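Local coordinates for protein short-chain dehydrogenase/reductase SDR (Vibrio parahaemolyticus, PDB 3GUY) that probably works as an NAD(P)-dependent oxidoreductase of the short-chain dehydrogenase/reductase family, with a substrate that is not established, at residues F85-L99 and K137-A149. The protein carries 2 engineered substitutions. Numbering follows the deposited sequence.
Sequences FGLLQEQDPEQIQTL and KAQESTYCAVKWA
F85, Q91 and L99 meet Q139, T142 and Y143 in a buried helix-and-loop contact of the Rossmann fold, where helices 93-118 and 141-160 run nearly parallel on one side of the central sheet. Their axes, 10.3 Å apart at closest, cross at -23°. Y143 and K147 match the family's YxxxK motif, so the contact probably borders the active site; K147 NZ is hydrogen-bonded to N103 OD1. A second subunit packs against the two loops and the start of helix 141-160, its E160 accepting from L88 N and Q139 N.

The loops join through G86 N, which donates to Q139 O over 2.9 Å in a nearly straight bond (167°). Glycine suits this place because, at these backbone angles, a CB would jam against the carbonyl oxygen of F85. L87 lays its branch across the Q139 amide, CG 3.8 Å from NE2, while Q139 OE1 accepts from W181 NE1.

F85 turns its ring edge toward the face of Y143 in a T-shaped pair, centroids 5.1 Å apart and planes at 60°. Its CZ lies above the centre of the phenol ring, and K147 CG lies over the opposite face, so the ring is sandwiched. E140 runs alongside F85, bringing its CG methylene to 3.6 Å from CD1.

Deeper in, threonine suits position 142 because its methyl packs against L88 and I96 while OG1, set between backbone N and carbonyl carbon, donates to Q91 OE1 in the carbonyl plane, on a lone pair. L99 CD2 lies against T142 OG1, and L99 CG reaches V146 CG2. The Q91 amide, acceptor and donor in one, also gives NE2 to G86 O. One water links G86 O to S141 N; another accepts from Q91 NE2 and Y143 N and donates to T142 OG1 at 2.7 Å.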
# COMPACT_ATOMS: atom_id res chain seq x y z
N PHE D 85 -3.75 19.69 12.30
CA PHE D 85 -3.82 19.77 10.84
C PHE D 85 -3.37 21.12 10.29
O PHE D 85 -3.12 22.05 11.05
CB PHE D 85 -5.25 19.52 10.46
CG PHE D 85 -5.80 18.22 10.99
CD1 PHE D 85 -5.45 17.04 10.38
CD2 PHE D 85 -6.64 18.21 12.10
CE1 PHE D 85 -5.95 15.82 10.87
CE2 PHE D 85 -7.13 17.02 12.60
CZ PHE D 85 -6.78 15.82 11.99
N GLY D 86 -3.31 21.21 8.96
CA GLY D 86 -2.93 22.42 8.23
C GLY D 86 -1.78 22.14 7.26
O GLY D 86 -1.09 21.13 7.35
N LEU D 87 -1.55 23.06 6.33
CA LEU D 87 -0.46 22.97 5.41
C LEU D 87 0.83 22.88 6.24
O LEU D 87 0.95 23.56 7.27
CB LEU D 87 -0.44 24.22 4.53
CG LEU D 87 -1.48 24.37 3.42
CD1 LEU D 87 -1.40 25.79 2.82
CD2 LEU D 87 -1.29 23.25 2.36
N LEU D 88 1.80 22.06 5.79
CA LEU D 88 2.97 21.77 6.62
C LEU D 88 3.71 23.07 7.07
O LEU D 88 4.09 23.20 8.23
CB LEU D 88 3.92 20.79 5.91
CG LEU D 88 5.18 20.36 6.67
CD1 LEU D 88 4.83 19.56 7.97
CD2 LEU D 88 6.15 19.50 5.77
N GLN D 89 3.88 24.02 6.16
CA GLN D 89 4.58 25.25 6.48
C GLN D 89 3.83 26.10 7.53
O GLN D 89 4.44 26.95 8.19
CB GLN D 89 4.85 26.07 5.22
CG GLN D 89 3.61 26.77 4.60
CD GLN D 89 2.89 25.93 3.54
OE1 GLN D 89 2.22 26.49 2.65
NE2 GLN D 89 3.03 24.60 3.60
N GLU D 90 2.52 25.90 7.67
CA GLU D 90 1.70 26.63 8.66
C GLU D 90 1.71 25.94 10.00
O GLU D 90 1.24 26.50 10.97
CB GLU D 90 0.22 26.67 8.30
CG GLU D 90 -0.14 26.73 6.87
CD GLU D 90 -0.05 28.11 6.32
OE1 GLU D 90 -0.80 28.39 5.33
OE2 GLU D 90 0.74 28.90 6.87
N GLN D 91 2.17 24.69 10.06
CA GLN D 91 2.09 23.96 11.31
C GLN D 91 3.15 24.42 12.32
O GLN D 91 4.30 24.69 11.97
CB GLN D 91 2.17 22.45 11.06
CG GLN D 91 0.92 21.91 10.35
CD GLN D 91 0.84 20.36 10.41
OE1 GLN D 91 1.58 19.71 11.15
NE2 GLN D 91 -0.11 19.79 9.67
N ASP D 92 2.75 24.46 13.57
CA ASP D 92 3.61 24.88 14.66
C ASP D 92 4.43 23.66 15.14
O ASP D 92 3.86 22.64 15.45
CB ASP D 92 2.70 25.45 15.75
CG ASP D 92 3.43 25.78 17.05
OD1 ASP D 92 4.64 25.47 17.20
OD2 ASP D 92 2.74 26.33 17.92
N PRO D 93 5.77 23.76 15.18
CA PRO D 93 6.53 22.57 15.56
C PRO D 93 6.22 22.00 16.94
O PRO D 93 6.35 20.79 17.11
CB PRO D 93 7.98 23.04 15.48
CG PRO D 93 7.96 24.13 14.47
CD PRO D 93 6.65 24.81 14.67
N GLU D 94 5.83 22.83 17.90
CA GLU D 94 5.53 22.37 19.28
C GLU D 94 4.27 21.49 19.24
O GLU D 94 4.20 20.45 19.88
CB GLU D 94 5.24 23.54 20.21
CG GLU D 94 6.34 23.98 21.14
CD GLU D 94 5.74 24.75 22.37
OE1 GLU D 94 6.01 24.36 23.53
OE2 GLU D 94 4.95 25.71 22.17
N GLN D 95 3.27 21.93 18.49
CA GLN D 95 2.07 21.16 18.25
C GLN D 95 2.30 19.84 17.47
O GLN D 95 1.61 18.86 17.70
CB GLN D 95 1.06 22.02 17.52
CG GLN D 95 0.40 23.06 18.45
CD GLN D 95 -1.04 22.78 18.62
OE1 GLN D 95 -1.45 21.70 19.14
NE2 GLN D 95 -1.84 23.71 18.14
N ILE D 96 3.26 19.86 16.54
CA ILE D 96 3.69 18.63 15.86
C ILE D 96 4.31 17.66 16.86
O ILE D 96 4.05 16.47 16.81
CB ILE D 96 4.69 18.90 14.69
CG1 ILE D 96 4.04 19.78 13.58
CG2 ILE D 96 5.27 17.55 14.20
CD1 ILE D 96 5.03 20.32 12.48
N GLN D 97 5.15 18.15 17.76
CA GLN D 97 5.72 17.33 18.81
C GLN D 97 4.65 16.68 19.70
O GLN D 97 4.77 15.53 20.02
CB GLN D 97 6.75 18.10 19.67
CG GLN D 97 7.43 17.21 20.76
CD GLN D 97 8.02 15.89 20.24
OE1 GLN D 97 8.60 15.86 19.15
NE2 GLN D 97 7.89 14.80 21.02
N THR D 98 3.63 17.44 20.09
CA THR D 98 2.48 16.91 20.84
C THR D 98 1.75 15.80 20.10
O THR D 98 1.30 14.79 20.70
CB THR D 98 1.47 18.02 21.14
OG1 THR D 98 2.14 19.03 21.89
CG2 THR D 98 0.27 17.48 21.91
N LEU D 99 1.60 15.99 18.79
CA LEU D 99 0.97 14.98 17.94
C LEU D 99 1.74 13.65 17.99
O LEU D 99 1.13 12.57 18.07
CB LEU D 99 0.87 15.48 16.50
CG LEU D 99 -0.10 14.83 15.54
CD1 LEU D 99 -1.53 14.89 16.08
CD2 LEU D 99 0.09 15.55 14.16
N LYS D 137 -2.94 12.54 2.85
CA LYS D 137 -3.94 13.60 2.78
C LYS D 137 -3.30 14.99 2.86
O LYS D 137 -2.52 15.28 3.78
CB LYS D 137 -4.95 13.40 3.91
CG LYS D 137 -5.83 12.14 3.73
CD LYS D 137 -6.32 11.53 5.04
CE LYS D 137 -7.58 10.59 4.81
NZ LYS D 137 -8.22 10.17 6.10
N ALA D 138 -3.64 15.84 1.90
CA ALA D 138 -3.31 17.26 1.97
C ALA D 138 -3.79 17.90 3.27
O ALA D 138 -4.92 17.71 3.71
CB ALA D 138 -3.92 18.04 0.75
N GLN D 139 -2.90 18.67 3.85
CA GLN D 139 -3.12 19.35 5.13
C GLN D 139 -3.16 18.43 6.35
O GLN D 139 -3.53 18.81 7.41
CB GLN D 139 -4.32 20.28 5.07
CG GLN D 139 -4.22 21.19 3.91
CD GLN D 139 -5.11 22.44 4.07
OE1 GLN D 139 -5.81 22.60 5.07
NE2 GLN D 139 -5.09 23.29 3.09
N GLU D 140 -2.76 17.19 6.18
CA GLU D 140 -2.73 16.26 7.29
C GLU D 140 -1.40 15.53 7.34
O GLU D 140 -1.32 14.38 7.79
CB GLU D 140 -3.90 15.27 7.17
CG GLU D 140 -5.25 15.85 6.99
CD GLU D 140 -6.36 14.81 7.06
OE1 GLU D 140 -6.25 13.75 7.75
OE2 GLU D 140 -7.38 15.10 6.42
N SER D 141 -0.35 16.19 6.87
CA SER D 141 0.86 15.47 6.58
C SER D 141 1.45 14.80 7.85
O SER D 141 1.92 13.69 7.78
CB SER D 141 1.88 16.34 5.89
OG SER D 141 2.37 17.37 6.72
N THR D 142 1.49 15.53 8.96
CA THR D 142 2.05 14.99 10.23
C THR D 142 1.09 14.04 10.93
O THR D 142 1.52 13.14 11.68
CB THR D 142 2.40 16.13 11.18
OG1 THR D 142 1.25 17.00 11.31
CG2 THR D 142 3.63 16.92 10.63
N TYR D 143 -0.21 14.25 10.73
CA TYR D 143 -1.25 13.30 11.19
C TYR D 143 -1.12 11.99 10.48
O TYR D 143 -1.02 10.96 11.13
CB TYR D 143 -2.65 13.83 10.99
CG TYR D 143 -3.71 12.98 11.64
CD1 TYR D 143 -3.77 12.83 13.03
CD2 TYR D 143 -4.64 12.32 10.87
CE1 TYR D 143 -4.74 12.03 13.63
CE2 TYR D 143 -5.65 11.57 11.47
CZ TYR D 143 -5.68 11.42 12.86
OH TYR D 143 -6.64 10.65 13.45
N CYS D 144 -1.02 12.03 9.15
CA CYS D 144 -0.76 10.84 8.39
C CYS D 144 0.56 10.24 8.86
O CYS D 144 0.67 9.02 9.06
CB CYS D 144 -0.70 11.11 6.87
SG CYS D 144 -2.28 11.50 6.12
N ALA D 145 1.56 11.08 9.05
CA ALA D 145 2.86 10.55 9.46
C ALA D 145 2.76 9.66 10.69
O ALA D 145 3.23 8.50 10.66
CB ALA D 145 3.86 11.68 9.68
N VAL D 146 2.14 10.18 11.75
CA VAL D 146 2.01 9.42 13.04
C VAL D 146 1.06 8.17 12.94
O VAL D 146 1.31 7.13 13.56
CB VAL D 146 1.64 10.34 14.23
CG1 VAL D 146 2.73 11.44 14.45
CG2 VAL D 146 0.22 11.04 14.07
N LYS D 147 0.03 8.26 12.11
CA LYS D 147 -0.88 7.14 11.88
C LYS D 147 -0.29 6.09 10.99
O LYS D 147 -0.44 4.89 11.27
CB LYS D 147 -2.20 7.61 11.33
CG LYS D 147 -2.93 8.52 12.34
CD LYS D 147 -3.24 7.76 13.63
CE LYS D 147 -4.17 8.55 14.56
NZ LYS D 147 -4.29 7.90 15.89
N TRP D 148 0.44 6.49 9.95
CA TRP D 148 1.22 5.53 9.20
C TRP D 148 2.29 4.86 10.08
O TRP D 148 2.60 3.65 9.90
CB TRP D 148 1.95 6.22 8.03
CG TRP D 148 1.11 6.54 6.82
CD1 TRP D 148 -0.11 7.22 6.79
CD2 TRP D 148 1.44 6.28 5.46
NE1 TRP D 148 -0.53 7.36 5.50
CE2 TRP D 148 0.38 6.79 4.66
CE3 TRP D 148 2.51 5.64 4.83
CZ2 TRP D 148 0.37 6.67 3.27
CZ3 TRP D 148 2.51 5.54 3.44
CH2 TRP D 148 1.43 6.04 2.67
N ALA D 149 2.91 5.65 10.97
CA ALA D 149 3.91 5.13 11.91
C ALA D 149 3.31 3.98 12.79
O ALA D 149 3.86 2.89 12.87
CB ALA D 149 4.47 6.26 12.78
O HOH W 1 0.30 19.06 6.12
O HOH W 2 -1.24 17.02 10.29